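Local coordinates for protein probable zinc protease PqqL (Escherichia coli, PDB 6OFT) that probably acts as a periplasmic zinc-dependent endopeptidase of the M16 family, the chain here being the first half of the protein, at residues D6-I10 / M21-H25; L81-V87 / Q99-P103; N33-H39 / N198-V204; Y90-D94 / N166-P171. All blocks are in the same frame, centred on the assembly; numbering follows the deposited sequence.

Contact 1. Residues D6-I10 / M21-H25; sequences DEKLI and MIYPH. With PO4 (phosphate ion), chain D.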
loop_
_atom_site.group_PDB
_atom_site.type_symbol
_atom_site.label_atom_id
_atom_site.label_comp_id
_atom_site.label_asym_id
_atom_site.label_seq_id
_atom_site.Cartn_x
_atom_site.Cartn_y
_atom_site.Cartn_z
ATOM N N ASP A 6 17.124 11.240 -2.071
ATOM C CA ASP A 6 17.873 11.512 -0.849
ATOM C C ASP A 6 19.356 11.325 -1.102
ATOM O O ASP A 6 19.813 10.277 -1.566
ATOM C CB ASP A 6 17.386 10.562 0.271
ATOM C CG ASP A 6 17.949 10.817 1.659
ATOM O OD1 ASP A 6 17.224 10.601 2.633
ATOM O OD2 ASP A 6 19.112 11.245 1.768
ATOM N N GLU A 7 20.085 12.380 -0.816
ATOM C CA GLU A 7 21.513 12.559 -0.887
ATOM C C GLU A 7 22.315 11.362 -0.308
ATOM O O GLU A 7 23.341 10.977 -0.878
ATOM C CB GLU A 7 21.756 13.815 -0.051
ATOM C CG GLU A 7 23.077 14.428 -0.226
ATOM C CD GLU A 7 23.980 14.112 0.928
ATOM O OE1 GLU A 7 23.548 14.126 2.105
ATOM O OE2 GLU A 7 25.154 13.852 0.627
ATOM N N LYS A 8 21.836 10.794 0.824
ATOM C CA LYS A 8 22.434 9.647 1.535
ATOM C C LYS A 8 22.108 8.275 0.899
ATOM O O LYS A 8 22.718 7.267 1.272
ATOM C CB LYS A 8 22.000 9.648 3.016
ATOM C CG LYS A 8 22.457 10.877 3.809
ATOM C CD LYS A 8 22.506 10.569 5.297
ATOM C CE LYS A 8 21.406 11.215 6.097
ATOM N NZ LYS A 8 21.679 12.649 6.358
ATOM N N LEU A 9 21.135 8.226 -0.032
ATOM C CA LEU A 9 20.760 6.974 -0.682
ATOM C C LEU A 9 21.788 6.552 -1.735
ATOM O O LEU A 9 22.199 7.362 -2.574
ATOM C CB LEU A 9 19.346 7.049 -1.293
ATOM C CG LEU A 9 18.821 5.795 -1.990
ATOM C CD1 LEU A 9 18.569 4.663 -0.992
ATOM C CD2 LEU A 9 17.553 6.107 -2.774
ATOM N N ILE A 10 22.184 5.278 -1.695
ATOM C CA ILE A 10 23.145 4.728 -2.650
ATOM C C ILE A 10 22.377 3.770 -3.557
ATOM O O ILE A 10 21.787 2.821 -3.059
ATOM C CB ILE A 10 24.307 4.044 -1.885
ATOM C CG1 ILE A 10 25.103 5.071 -1.058
ATOM C CG2 ILE A 10 25.221 3.266 -2.827
ATOM C CD1 ILE A 10 25.749 4.501 0.159
ATOM N N MET A 21 19.850 -0.772 -3.391
ATOM C CA MET A 21 19.539 0.488 -2.724
ATOM C C MET A 21 20.044 0.355 -1.318
ATOM O O MET A 21 19.681 -0.596 -0.618
ATOM C CB MET A 21 18.031 0.786 -2.715
ATOM C CG MET A 21 17.387 0.755 -4.073
ATOM S SD MET A 21 15.690 1.311 -3.955
ATOM C CE MET A 21 15.797 2.791 -4.925
ATOM N N ILE A 22 20.940 1.255 -0.930
ATOM C CA ILE A 22 21.550 1.270 0.403
ATOM C C ILE A 22 21.258 2.596 1.088
ATOM O O ILE A 22 21.491 3.665 0.517
ATOM C CB ILE A 22 23.073 0.969 0.363
ATOM C CG1 ILE A 22 23.363 -0.405 -0.310
ATOM C CG2 ILE A 22 23.696 1.059 1.787
ATOM C CD1 ILE A 22 24.737 -0.491 -0.890
ATOM N N TYR A 23 20.765 2.520 2.333
ATOM C CA TYR A 23 20.447 3.710 3.101
ATOM C C TYR A 23 20.952 3.556 4.523
ATOM O O TYR A 23 20.543 2.608 5.197
ATOM C CB TYR A 23 18.940 4.026 3.067
ATOM C CG TYR A 23 18.640 5.440 3.523
ATOM C CD1 TYR A 23 18.715 6.510 2.637
ATOM C CD2 TYR A 23 18.333 5.714 4.850
ATOM C CE1 TYR A 23 18.501 7.820 3.062
ATOM C CE2 TYR A 23 18.107 7.021 5.288
ATOM C CZ TYR A 23 18.186 8.071 4.388
ATOM O OH TYR A 23 17.959 9.359 4.810
ATOM N N PRO A 24 21.830 4.477 5.004
ATOM C CA PRO A 24 22.322 4.356 6.390
ATOM C C PRO A 24 21.280 4.789 7.406
ATOM O O PRO A 24 20.547 5.741 7.158
ATOM C CB PRO A 24 23.542 5.283 6.417
ATOM C CG PRO A 24 23.268 6.293 5.342
ATOM C CD PRO A 24 22.403 5.664 4.317
ATOM N N HIS A 25 21.209 4.086 8.544
ATOM C CA HIS A 25 20.296 4.410 9.639
ATOM C C HIS A 25 20.819 3.797 10.929
ATOM O O HIS A 25 21.283 2.670 10.909
ATOM C CB HIS A 25 18.848 3.973 9.345
ATOM C CG HIS A 25 17.843 4.697 10.198
ATOM N ND1 HIS A 25 17.716 6.066 10.146
ATOM C CD2 HIS A 25 16.971 4.218 11.118
ATOM C CE1 HIS A 25 16.766 6.383 11.005
ATOM N NE2 HIS A 25 16.297 5.308 11.626
HETATM P P PO4 D . 19.780 8.895 8.903
HETATM O O1 PO4 D . 18.426 8.179 8.734
HETATM O O2 PO4 D . 19.530 10.474 8.827
HETATM O O3 PO4 D . 20.469 8.534 10.303
HETATM O O4 PO4 D . 20.725 8.444 7.693
#

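Contact 2. Residues L81-V87 / Q99-P103; sequences LRFGRDV and QVSLP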
loop_
_atom_site.group_PDB
_atom_site.type_symbol
_atom_site.label_atom_id
_atom_site.label_comp_id
_atom_site.label_asym_id
_atom_site.label_seq_id
_atom_site.Cartn_x
_atom_site.Cartn_y
_atom_site.Cartn_z
ATOM N N LEU A 81 17.754 -16.182 14.586
ATOM C CA LEU A 81 16.795 -15.513 13.705
ATOM C C LEU A 81 15.587 -16.420 13.472
ATOM O O LEU A 81 15.739 -17.568 13.054
ATOM C CB LEU A 81 17.503 -15.064 12.399
ATOM C CG LEU A 81 18.750 -14.179 12.623
ATOM C CD1 LEU A 81 19.566 -13.988 11.321
ATOM C CD2 LEU A 81 18.373 -12.806 13.217
ATOM N N ARG A 82 14.407 -15.930 13.838
ATOM C CA ARG A 82 13.176 -16.707 13.828
ATOM C C ARG A 82 12.189 -16.262 12.775
ATOM O O ARG A 82 11.947 -15.072 12.622
ATOM C CB ARG A 82 12.534 -16.667 15.233
ATOM C CG ARG A 82 11.296 -17.546 15.401
ATOM C CD ARG A 82 11.156 -17.992 16.835
ATOM N NE ARG A 82 12.091 -19.073 17.154
ATOM C CZ ARG A 82 12.303 -19.543 18.379
ATOM N NH1 ARG A 82 11.650 -19.032 19.415
ATOM N NH2 ARG A 82 13.166 -20.529 18.576
ATOM N N PHE A 83 11.612 -17.236 12.060
ATOM C CA PHE A 83 10.588 -17.001 11.047
ATOM C C PHE A 83 9.360 -16.399 11.742
ATOM O O PHE A 83 8.949 -16.873 12.811
ATOM C CB PHE A 83 10.233 -18.314 10.316
ATOM C CG PHE A 83 9.240 -18.102 9.196
ATOM C CD1 PHE A 83 9.645 -17.562 7.977
ATOM C CD2 PHE A 83 7.892 -18.377 9.382
ATOM C CE1 PHE A 83 8.722 -17.318 6.956
ATOM C CE2 PHE A 83 6.972 -18.148 8.357
ATOM C CZ PHE A 83 7.392 -17.612 7.152
ATOM N N GLY A 84 8.826 -15.334 11.157
ATOM C CA GLY A 84 7.687 -14.611 11.713
ATOM C C GLY A 84 8.090 -13.492 12.652
ATOM O O GLY A 84 7.241 -12.684 13.035
ATOM N N ARG A 85 9.389 -13.426 13.028
ATOM C CA ARG A 85 9.950 -12.413 13.916
ATOM C C ARG A 85 11.078 -11.616 13.231
ATOM O O ARG A 85 10.941 -10.411 13.058
ATOM C CB ARG A 85 10.439 -13.068 15.224
ATOM C CG ARG A 85 11.006 -12.078 16.268
ATOM C CD ARG A 85 11.534 -12.805 17.498
ATOM N NE ARG A 85 12.802 -13.488 17.225
ATOM C CZ ARG A 85 13.298 -14.473 17.959
ATOM N NH1 ARG A 85 12.614 -14.947 18.993
ATOM N NH2 ARG A 85 14.463 -15.024 17.642
ATOM N N ASP A 86 12.191 -12.279 12.872
ATOM C CA ASP A 86 13.366 -11.651 12.235
ATOM C C ASP A 86 13.397 -11.924 10.738
ATOM O O ASP A 86 14.008 -11.159 9.976
ATOM C CB ASP A 86 14.659 -12.187 12.854
ATOM C CG ASP A 86 14.635 -12.188 14.365
ATOM O OD1 ASP A 86 14.756 -11.099 14.954
ATOM O OD2 ASP A 86 14.457 -13.276 14.954
ATOM N N VAL A 87 12.764 -13.051 10.335
ATOM C CA VAL A 87 12.699 -13.510 8.956
ATOM C C VAL A 87 11.240 -13.525 8.533
ATOM O O VAL A 87 10.406 -14.097 9.229
ATOM C CB VAL A 87 13.380 -14.896 8.755
ATOM C CG1 VAL A 87 13.473 -15.242 7.270
ATOM C CG2 VAL A 87 14.768 -14.943 9.412
ATOM N N GLN A 99 12.496 -10.814 3.599
ATOM C CA GLN A 99 12.991 -9.884 4.617
ATOM C C GLN A 99 13.744 -10.540 5.754
ATOM O O GLN A 99 13.279 -11.532 6.320
ATOM C CB GLN A 99 11.810 -9.047 5.194
ATOM C CG GLN A 99 10.891 -8.387 4.130
ATOM C CD GLN A 99 9.554 -7.905 4.675
ATOM O OE1 GLN A 99 8.940 -8.534 5.533
ATOM N NE2 GLN A 99 9.056 -6.782 4.168
ATOM N N VAL A 100 14.927 -9.977 6.077
ATOM C CA VAL A 100 15.741 -10.402 7.211
ATOM C C VAL A 100 16.230 -9.122 7.949
ATOM O O VAL A 100 16.740 -8.199 7.317
ATOM C CB VAL A 100 16.926 -11.350 6.857
ATOM C CG1 VAL A 100 17.674 -11.800 8.121
ATOM C CG2 VAL A 100 16.469 -12.569 6.049
ATOM N N SER A 101 16.061 -9.090 9.273
ATOM C CA SER A 101 16.553 -8.040 10.156
ATOM C C SER A 101 17.492 -8.737 11.135
ATOM O O SER A 101 17.100 -9.723 11.760
ATOM C CB SER A 101 15.407 -7.386 10.927
ATOM O OG SER A 101 15.880 -6.241 11.627
ATOM N N LEU A 102 18.740 -8.271 11.232
ATOM C CA LEU A 102 19.716 -8.887 12.126
ATOM C C LEU A 102 20.723 -7.849 12.620
ATOM O O LEU A 102 20.835 -6.790 11.994
ATOM C CB LEU A 102 20.438 -10.072 11.410
ATOM C CG LEU A 102 21.570 -9.762 10.413
ATOM C CD1 LEU A 102 22.494 -10.946 10.276
ATOM C CD2 LEU A 102 21.036 -9.359 9.036
ATOM N N PRO A 103 21.511 -8.135 13.691
ATOM C CA PRO A 103 22.560 -7.185 14.092
ATOM C C PRO A 103 23.674 -7.097 13.039
ATOM O O PRO A 103 23.855 -8.027 12.251
ATOM C CB PRO A 103 23.118 -7.796 15.389
ATOM C CG PRO A 103 22.139 -8.844 15.805
ATOM C CD PRO A 103 21.535 -9.341 14.542
#

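Contact 3. Residues N33-H39 / N198-V204; sequences NLWLQIH and NMTFIVV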
loop_
_atom_site.group_PDB
_atom_site.type_symbol
_atom_site.label_atom_id
_atom_site.label_comp_id
_atom_site.label_asym_id
_atom_site.label_seq_id
_atom_site.Cartn_x
_atom_site.Cartn_y
_atom_site.Cartn_z
ATOM N N ASN A 33 18.328 -4.061 7.968
ATOM C CA ASN A 33 17.280 -4.752 7.248
ATOM C C ASN A 33 17.870 -5.098 5.902
ATOM O O ASN A 33 18.529 -4.258 5.266
ATOM C CB ASN A 33 16.042 -3.879 7.076
ATOM C CG ASN A 33 15.133 -3.862 8.268
ATOM O OD1 ASN A 33 15.323 -4.590 9.248
ATOM N ND2 ASN A 33 14.138 -3.000 8.220
ATOM N N LEU A 34 17.717 -6.362 5.516
ATOM C CA LEU A 34 18.172 -6.879 4.227
ATOM C C LEU A 34 16.930 -7.444 3.574
ATOM O O LEU A 34 16.329 -8.381 4.111
ATOM C CB LEU A 34 19.262 -7.963 4.384
ATOM C CG LEU A 34 20.535 -7.602 5.166
ATOM C CD1 LEU A 34 21.424 -8.820 5.313
ATOM C CD2 LEU A 34 21.328 -6.460 4.489
ATOM N N TRP A 35 16.462 -6.786 2.499
ATOM C CA TRP A 35 15.256 -7.198 1.796
ATOM C C TRP A 35 15.564 -7.484 0.347
ATOM O O TRP A 35 16.161 -6.638 -0.331
ATOM C CB TRP A 35 14.159 -6.100 1.826
ATOM C CG TRP A 35 13.464 -5.813 3.132
ATOM C CD1 TRP A 35 13.875 -6.149 4.396
ATOM C CD2 TRP A 35 12.282 -5.020 3.293
ATOM N NE1 TRP A 35 12.981 -5.669 5.328
ATOM C CE2 TRP A 35 11.997 -4.963 4.679
ATOM C CE3 TRP A 35 11.434 -4.340 2.395
ATOM C CZ2 TRP A 35 10.918 -4.226 5.192
ATOM C CZ3 TRP A 35 10.335 -3.650 2.901
ATOM C CH2 TRP A 35 10.080 -3.608 4.281
ATOM N N LEU A 36 15.093 -8.641 -0.154
ATOM C CA LEU A 36 15.200 -8.990 -1.560
ATOM C C LEU A 36 13.808 -8.770 -2.160
ATOM O O LEU A 36 12.827 -9.419 -1.759
ATOM C CB LEU A 36 15.692 -10.434 -1.788
ATOM C CG LEU A 36 15.671 -10.903 -3.264
ATOM C CD1 LEU A 36 16.640 -10.046 -4.152
ATOM C CD2 LEU A 36 15.962 -12.413 -3.372
ATOM N N GLN A 37 13.734 -7.848 -3.122
ATOM C CA GLN A 37 12.489 -7.473 -3.764
ATOM C C GLN A 37 12.399 -7.973 -5.202
ATOM O O GLN A 37 13.165 -7.553 -6.060
ATOM C CB GLN A 37 12.296 -5.937 -3.660
ATOM C CG GLN A 37 11.129 -5.354 -4.470
ATOM C CD GLN A 37 11.193 -3.857 -4.449
ATOM O OE1 GLN A 37 12.144 -3.247 -4.941
ATOM N NE2 GLN A 37 10.202 -3.230 -3.855
ATOM N N ILE A 38 11.430 -8.863 -5.457
ATOM C CA ILE A 38 11.148 -9.390 -6.791
ATOM C C ILE A 38 10.060 -8.481 -7.314
ATOM O O ILE A 38 9.018 -8.379 -6.677
ATOM C CB ILE A 38 10.685 -10.889 -6.780
ATOM C CG1 ILE A 38 11.536 -11.788 -5.814
ATOM C CG2 ILE A 38 10.604 -11.466 -8.199
ATOM C CD1 ILE A 38 13.053 -11.885 -6.014
ATOM N N HIS A 39 10.269 -7.863 -8.480
ATOM C CA HIS A 39 9.297 -6.917 -9.043
ATOM C C HIS A 39 8.127 -7.598 -9.758
ATOM O O HIS A 39 7.605 -7.067 -10.759
ATOM C CB HIS A 39 10.001 -5.895 -9.945
ATOM C CG HIS A 39 10.949 -4.998 -9.205
ATOM N ND1 HIS A 39 10.617 -3.692 -8.910
ATOM C CD2 HIS A 39 12.195 -5.249 -8.739
ATOM C CE1 HIS A 39 11.664 -3.185 -8.274
ATOM N NE2 HIS A 39 12.639 -4.088 -8.149
ATOM N N ASN A 198 15.110 -8.296 -12.687
ATOM C CA ASN A 198 13.791 -8.112 -12.103
ATOM C C ASN A 198 13.942 -8.081 -10.568
ATOM O O ASN A 198 12.950 -8.209 -9.845
ATOM C CB ASN A 198 12.845 -9.254 -12.567
ATOM C CG ASN A 198 11.383 -9.003 -12.298
ATOM O OD1 ASN A 198 10.882 -7.884 -12.440
ATOM N ND2 ASN A 198 10.668 -10.036 -11.886
ATOM N N MET A 199 15.185 -7.867 -10.074
ATOM C CA MET A 199 15.469 -7.853 -8.631
ATOM C C MET A 199 16.167 -6.604 -8.134
ATOM O O MET A 199 17.040 -6.057 -8.810
ATOM C CB MET A 199 16.340 -9.050 -8.225
ATOM C CG MET A 199 15.657 -10.372 -8.319
ATOM S SD MET A 199 16.903 -11.642 -8.095
ATOM C CE MET A 199 15.905 -13.074 -8.324
ATOM N N THR A 200 15.788 -6.190 -6.916
ATOM C CA THR A 200 16.393 -5.089 -6.185
ATOM C C THR A 200 16.692 -5.601 -4.784
ATOM O O THR A 200 15.791 -6.113 -4.116
ATOM C CB THR A 200 15.492 -3.848 -6.160
ATOM O OG1 THR A 200 15.224 -3.441 -7.507
ATOM C CG2 THR A 200 16.122 -2.698 -5.389
ATOM N N PHE A 201 17.967 -5.514 -4.371
ATOM C CA PHE A 201 18.390 -5.883 -3.025
ATOM C C PHE A 201 18.468 -4.571 -2.213
ATOM O O PHE A 201 19.165 -3.639 -2.623
ATOM C CB PHE A 201 19.751 -6.639 -3.034
ATOM C CG PHE A 201 20.019 -7.264 -1.685
ATOM C CD1 PHE A 201 19.331 -8.399 -1.280
ATOM C CD2 PHE A 201 20.925 -6.690 -0.800
ATOM C CE1 PHE A 201 19.525 -8.939 -0.004
ATOM C CE2 PHE A 201 21.134 -7.245 0.463
ATOM C CZ PHE A 201 20.425 -8.363 0.852
ATOM N N ILE A 202 17.714 -4.486 -1.099
ATOM C CA ILE A 202 17.606 -3.286 -0.253
ATOM C C ILE A 202 18.317 -3.458 1.103
ATOM O O ILE A 202 18.009 -4.382 1.844
ATOM C CB ILE A 202 16.105 -2.882 -0.110
ATOM C CG1 ILE A 202 15.448 -2.648 -1.500
ATOM C CG2 ILE A 202 15.915 -1.665 0.815
ATOM C CD1 ILE A 202 13.925 -2.626 -1.496
ATOM N N VAL A 203 19.261 -2.555 1.415
ATOM C CA VAL A 203 20.031 -2.560 2.674
ATOM C C VAL A 203 19.707 -1.258 3.425
ATOM O O VAL A 203 20.025 -0.190 2.930
ATOM C CB VAL A 203 21.569 -2.718 2.403
ATOM C CG1 VAL A 203 22.386 -2.655 3.694
ATOM C CG2 VAL A 203 21.880 -4.006 1.640
ATOM N N VAL A 204 19.047 -1.341 4.599
ATOM C CA VAL A 204 18.697 -0.148 5.395
ATOM C C VAL A 204 19.154 -0.409 6.826
ATOM O O VAL A 204 18.678 -1.345 7.476
ATOM C CB VAL A 204 17.184 0.258 5.339
ATOM C CG1 VAL A 204 16.945 1.603 6.048
ATOM C CG2 VAL A 204 16.662 0.326 3.904
#

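Contact 4. Residues Y90-D94 / N166-P171; sequences YTSYD and NLDREP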
loop_
_atom_site.group_PDB
_atom_site.type_symbol
_atom_site.label_atom_id
_atom_site.label_comp_id
_atom_site.label_asym_id
_atom_site.label_seq_id
_atom_site.Cartn_x
_atom_site.Cartn_y
_atom_site.Cartn_z
ATOM N N TYR A 90 6.488 -11.819 1.913
ATOM C CA TYR A 90 5.111 -11.557 1.528
ATOM C C TYR A 90 5.005 -11.503 0.019
ATOM O O TYR A 90 5.974 -11.135 -0.648
ATOM C CB TYR A 90 4.549 -10.253 2.172
ATOM C CG TYR A 90 5.120 -8.960 1.628
ATOM C CD1 TYR A 90 4.631 -8.397 0.447
ATOM C CD2 TYR A 90 6.091 -8.254 2.332
ATOM C CE1 TYR A 90 5.155 -7.208 -0.061
ATOM C CE2 TYR A 90 6.594 -7.041 1.853
ATOM C CZ TYR A 90 6.105 -6.510 0.670
ATOM O OH TYR A 90 6.607 -5.319 0.194
ATOM N N THR A 91 3.803 -11.802 -0.497
ATOM C CA THR A 91 3.473 -11.722 -1.909
ATOM C C THR A 91 2.268 -10.811 -2.046
ATOM O O THR A 91 1.251 -11.015 -1.376
ATOM C CB THR A 91 3.198 -13.111 -2.520
ATOM O OG1 THR A 91 4.271 -13.981 -2.196
ATOM C CG2 THR A 91 3.041 -13.057 -4.038
ATOM N N SER A 92 2.378 -9.807 -2.910
ATOM C CA SER A 92 1.258 -8.902 -3.157
ATOM C C SER A 92 0.934 -8.987 -4.647
ATOM O O SER A 92 1.456 -9.856 -5.352
ATOM C CB SER A 92 1.625 -7.475 -2.751
ATOM O OG SER A 92 2.634 -6.937 -3.597
ATOM N N TYR A 93 0.080 -8.096 -5.128
ATOM C CA TYR A 93 -0.258 -8.031 -6.549
ATOM C C TYR A 93 0.977 -7.666 -7.382
ATOM O O TYR A 93 1.167 -8.190 -8.468
ATOM C CB TYR A 93 -1.304 -6.922 -6.765
ATOM C CG TYR A 93 -2.641 -7.198 -6.130
ATOM C CD1 TYR A 93 -3.569 -8.028 -6.749
ATOM C CD2 TYR A 93 -3.009 -6.582 -4.933
ATOM C CE1 TYR A 93 -4.816 -8.270 -6.179
ATOM C CE2 TYR A 93 -4.249 -6.832 -4.344
ATOM C CZ TYR A 93 -5.155 -7.664 -4.981
ATOM O OH TYR A 93 -6.394 -7.893 -4.443
ATOM N N ASP A 94 1.808 -6.771 -6.854
ATOM C CA ASP A 94 2.942 -6.134 -7.528
ATOM C C ASP A 94 4.321 -6.717 -7.290
ATOM O O ASP A 94 5.224 -6.449 -8.080
ATOM C CB ASP A 94 2.984 -4.648 -7.126
ATOM C CG ASP A 94 1.654 -3.943 -7.167
ATOM O OD1 ASP A 94 1.027 -3.920 -8.247
ATOM O OD2 ASP A 94 1.235 -3.424 -6.125
ATOM N N ASN A 166 -6.095 -6.652 -10.953
ATOM C CA ASN A 166 -6.130 -6.953 -9.514
ATOM C C ASN A 166 -7.391 -7.715 -9.120
ATOM O O ASN A 166 -7.334 -8.569 -8.226
ATOM C CB ASN A 166 -6.047 -5.642 -8.698
ATOM C CG ASN A 166 -4.802 -4.848 -8.990
ATOM O OD1 ASN A 166 -4.623 -4.332 -10.089
ATOM N ND2 ASN A 166 -3.899 -4.749 -8.023
ATOM N N LEU A 167 -8.536 -7.408 -9.781
ATOM C CA LEU A 167 -9.810 -8.076 -9.507
ATOM C C LEU A 167 -9.682 -9.606 -9.716
ATOM O O LEU A 167 -10.147 -10.383 -8.895
ATOM C CB LEU A 167 -10.934 -7.474 -10.390
ATOM C CG LEU A 167 -12.355 -8.111 -10.300
ATOM C CD1 LEU A 167 -13.043 -7.775 -8.963
ATOM C CD2 LEU A 167 -13.234 -7.654 -11.473
ATOM N N ASP A 168 -9.007 -10.017 -10.778
ATOM C CA ASP A 168 -8.830 -11.424 -11.147
ATOM C C ASP A 168 -7.558 -12.095 -10.581
ATOM O O ASP A 168 -7.287 -13.258 -10.912
ATOM C CB ASP A 168 -8.821 -11.511 -12.686
ATOM C CG ASP A 168 -10.123 -11.030 -13.306
ATOM O OD1 ASP A 168 -11.158 -11.684 -13.085
ATOM O OD2 ASP A 168 -10.103 -9.988 -14.000
ATOM N N ARG A 169 -6.769 -11.361 -9.773
ATOM C CA ARG A 169 -5.473 -11.831 -9.288
ATOM C C ARG A 169 -5.203 -11.626 -7.786
ATOM O O ARG A 169 -4.109 -11.183 -7.421
ATOM C CB ARG A 169 -4.337 -11.202 -10.127
ATOM C CG ARG A 169 -4.282 -11.650 -11.602
ATOM C CD ARG A 169 -4.058 -13.157 -11.721
ATOM N NE ARG A 169 -3.932 -13.620 -13.103
ATOM C CZ ARG A 169 -4.956 -13.972 -13.874
ATOM N NH1 ARG A 169 -6.199 -13.878 -13.422
ATOM N NH2 ARG A 169 -4.743 -14.410 -15.108
ATOM N N GLU A 170 -6.140 -12.042 -6.910
ATOM C CA GLU A 170 -5.919 -11.980 -5.453
ATOM C C GLU A 170 -4.703 -12.902 -5.124
ATOM O O GLU A 170 -4.655 -14.034 -5.626
ATOM C CB GLU A 170 -7.167 -12.437 -4.689
ATOM C CG GLU A 170 -7.286 -11.825 -3.303
ATOM C CD GLU A 170 -8.108 -12.618 -2.301
ATOM O OE1 GLU A 170 -9.006 -13.383 -2.723
ATOM O OE2 GLU A 170 -7.853 -12.468 -1.085
ATOM N N PRO A 171 -3.687 -12.416 -4.362
ATOM C CA PRO A 171 -2.458 -13.219 -4.159
ATOM C C PRO A 171 -2.623 -14.668 -3.662
ATOM O O PRO A 171 -1.878 -15.524 -4.130
ATOM C CB PRO A 171 -1.638 -12.371 -3.184
ATOM C CG PRO A 171 -2.073 -10.967 -3.466
ATOM C CD PRO A 171 -3.547 -11.063 -3.769
HETATM O O HOH W 1 -1.630 -3.027 -7.507
#

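Contact 1. Residues D6-I10 / M21-H25
Ile10 and Ile22 form an antiparallel hydrogen-bonded pair at the edge of the mixed sheet of this M16 half, where the chain enters strand 10-13 alongside strand 19-24. This end is tight: Ile10 N reaches Ile22 O and Ile22 N reaches Ile10 O, both at 2.8 Å, while the two CB atoms sit 4.0 Å apart on a face covered by helix 209-220. Leu9 turns to the other side and lays CD1 against Ile22 O and Met21 CB, against Leu385 of helix 378-391. The fit slackens at exposed Lys8 and partly exposed Pro24. Lys8 rests its CB near Tyr23 CE1 and Pro24 CD, and its bent chain brings CE alongside a phosphate, probably from the crystallisation liquor; the phosphate accepts a hydrogen bond from His25 ND1 at 2.6 Å. Asp6, buried again, heads a type I turn, and its OD2 takes the N-H of Lys8 in an Asx turn. The other oxygen, OD1, receives the buried Tyr23 OH at 2.6 Å from above the carboxylate plane, ring and carboxylate standing 76° apart.

Contact 2. Residues L81-V87 / Q99-P103
Asp86 OD2 is gripped from within the loop by two good donors and a weak third, Arg85 NH2, while the backbone O of Asp86 accepts from Ser101 N across the contact, at 3.0 Å. Arg82 N comes to the anti lone pair of OD2 at 2.9 Å; Arg85 NE arrives on the syn side, tilted out of the carboxylate plane, at 2.8 Å, and makes a salt bridge. The guanidinium lies with one face against Arg82 CB. The loop also folds on Arg82 O, which accepts from the backbone N of Arg85, Asp86 and Val87, before the chain enters edge strand 87-91 of the mixed sheet. Val87 and Val100, a non-hydrogen-bonded antiparallel pair, lie side by side, CG1 of Val87 being 4.2 Å from CG2 of Val100, and both rest on Phe76 of helix 71-77. Leu81 packs CD2 3.9 Å from Leu102 CB and also against Ser101 O, a buried oxygen with no polar partner in the model. Ser101 OG instead turns to Gln31 and Asn33 on the neighbouring strand. The acid probably has its charge balanced within the loop, which implies that apolar packing carries much of the junction.

Contact 3. Residues N33-H39 / N198-V204
Leu34 and Phe201 interlock on one face of two central antiparallel strands, 31-38 and 199-205, in the mixed sheet of the M16 fold. Swung anti to its own backbone N (chi1 -168°), the Phe201 ring leans across to the partner strand and fills the hollow between Leu34 and Leu36; CZ touches Leu34 CB at 3.7 Å, and CD1 lies near Leu36 CB. Leu34 in turn sets CD2 against Val203 CG2 at 3.8 Å, the two side chains pointing the same way, and Ile38 CD1 nudges Met199 CG at 3.8 Å. Phe117 of helix 107-122 meets the Phe201 ring edge-to-face. On the opposite face Trp35 pairs with Ile202 at their CB atoms and leans outward to helix 378-391, while Gln37 runs alongside Thr200, its OE1 going on to Ser389. Backbone bonds join the strands throughout, Ile202 N to Trp35 O being nearly straight (175°). Where strand 31-38 ends, the His39 ring turns its edge to the neighbouring strand, and NE2 lies 2.7 Å from Thr200 OG1 in a hydrogen bond.

Contact 4. Residues Y90-D94 / N166-P171
Tyr93 slides its ring between Pro171 and Asn166, which cover its opposite faces. On one side Pro171 CD stands 4.1 Å from the ring centroid, 18° off the normal, in a CH-pi contact, the two side chains crossing at about a right angle. On the other, Asn166 brings its CB over the face and sets ND2 3.3 Å from Tyr93 CG, above the rim of the ring; the amide plane is turned 49° from that of the ring. With CG beside the backbone N (chi1 -66°), the ring of Tyr93 reaches the 166-171 loop, where Arg169 O comes to 3.2 Å from CE1. Its hydroxyl goes on to Arg157 of helix 148-160. The slot joins the end of edge strand 87-91 in the M16 sheet to the loop between helices 148-160 and 175-180, beside the predicted zinc site: Thr91 OG1 is hydrogen-bonded to Glu57, the predicted proton acceptor, and its side chain also touches His54, a predicted zinc ligand. Pro171 presses on the strand end as well, with CB 3.7 Å from Thr91 O and CG against the carbonyl carbon of Ser92. A water molecule links the two segments beside the ring, donating to Asp94 OD1 and accepting from Asn166 ND2, each at 2.9 Å, while Asp94 OD2 forms a salt bridge with Lys312.

Overall arrangement
All four contacts reach one six-stranded mixed sheet, and together they illustrate how contacts on neighbouring strands tie one sheet together. Contact 3 joins two central strands; contact 1 docks on one flank, where Met21 O lies 2.9 Å from Val203 N, and contact 2 on the other, where Val100 O lies 2.8 Å from Leu34 N. Contacts 1 and 2 are therefore far apart, about 22 Å between centres. Contact 4 meets contact 2 through Gln99 and Tyr90 and approaches the predicted active site most closely, the Thr91 side chain being about 3 Å from that of Glu57. Ile38 of contact 3 is about 8 Å from the Glu57 side chain, whereas contact 1 and its phosphate lie away from the site.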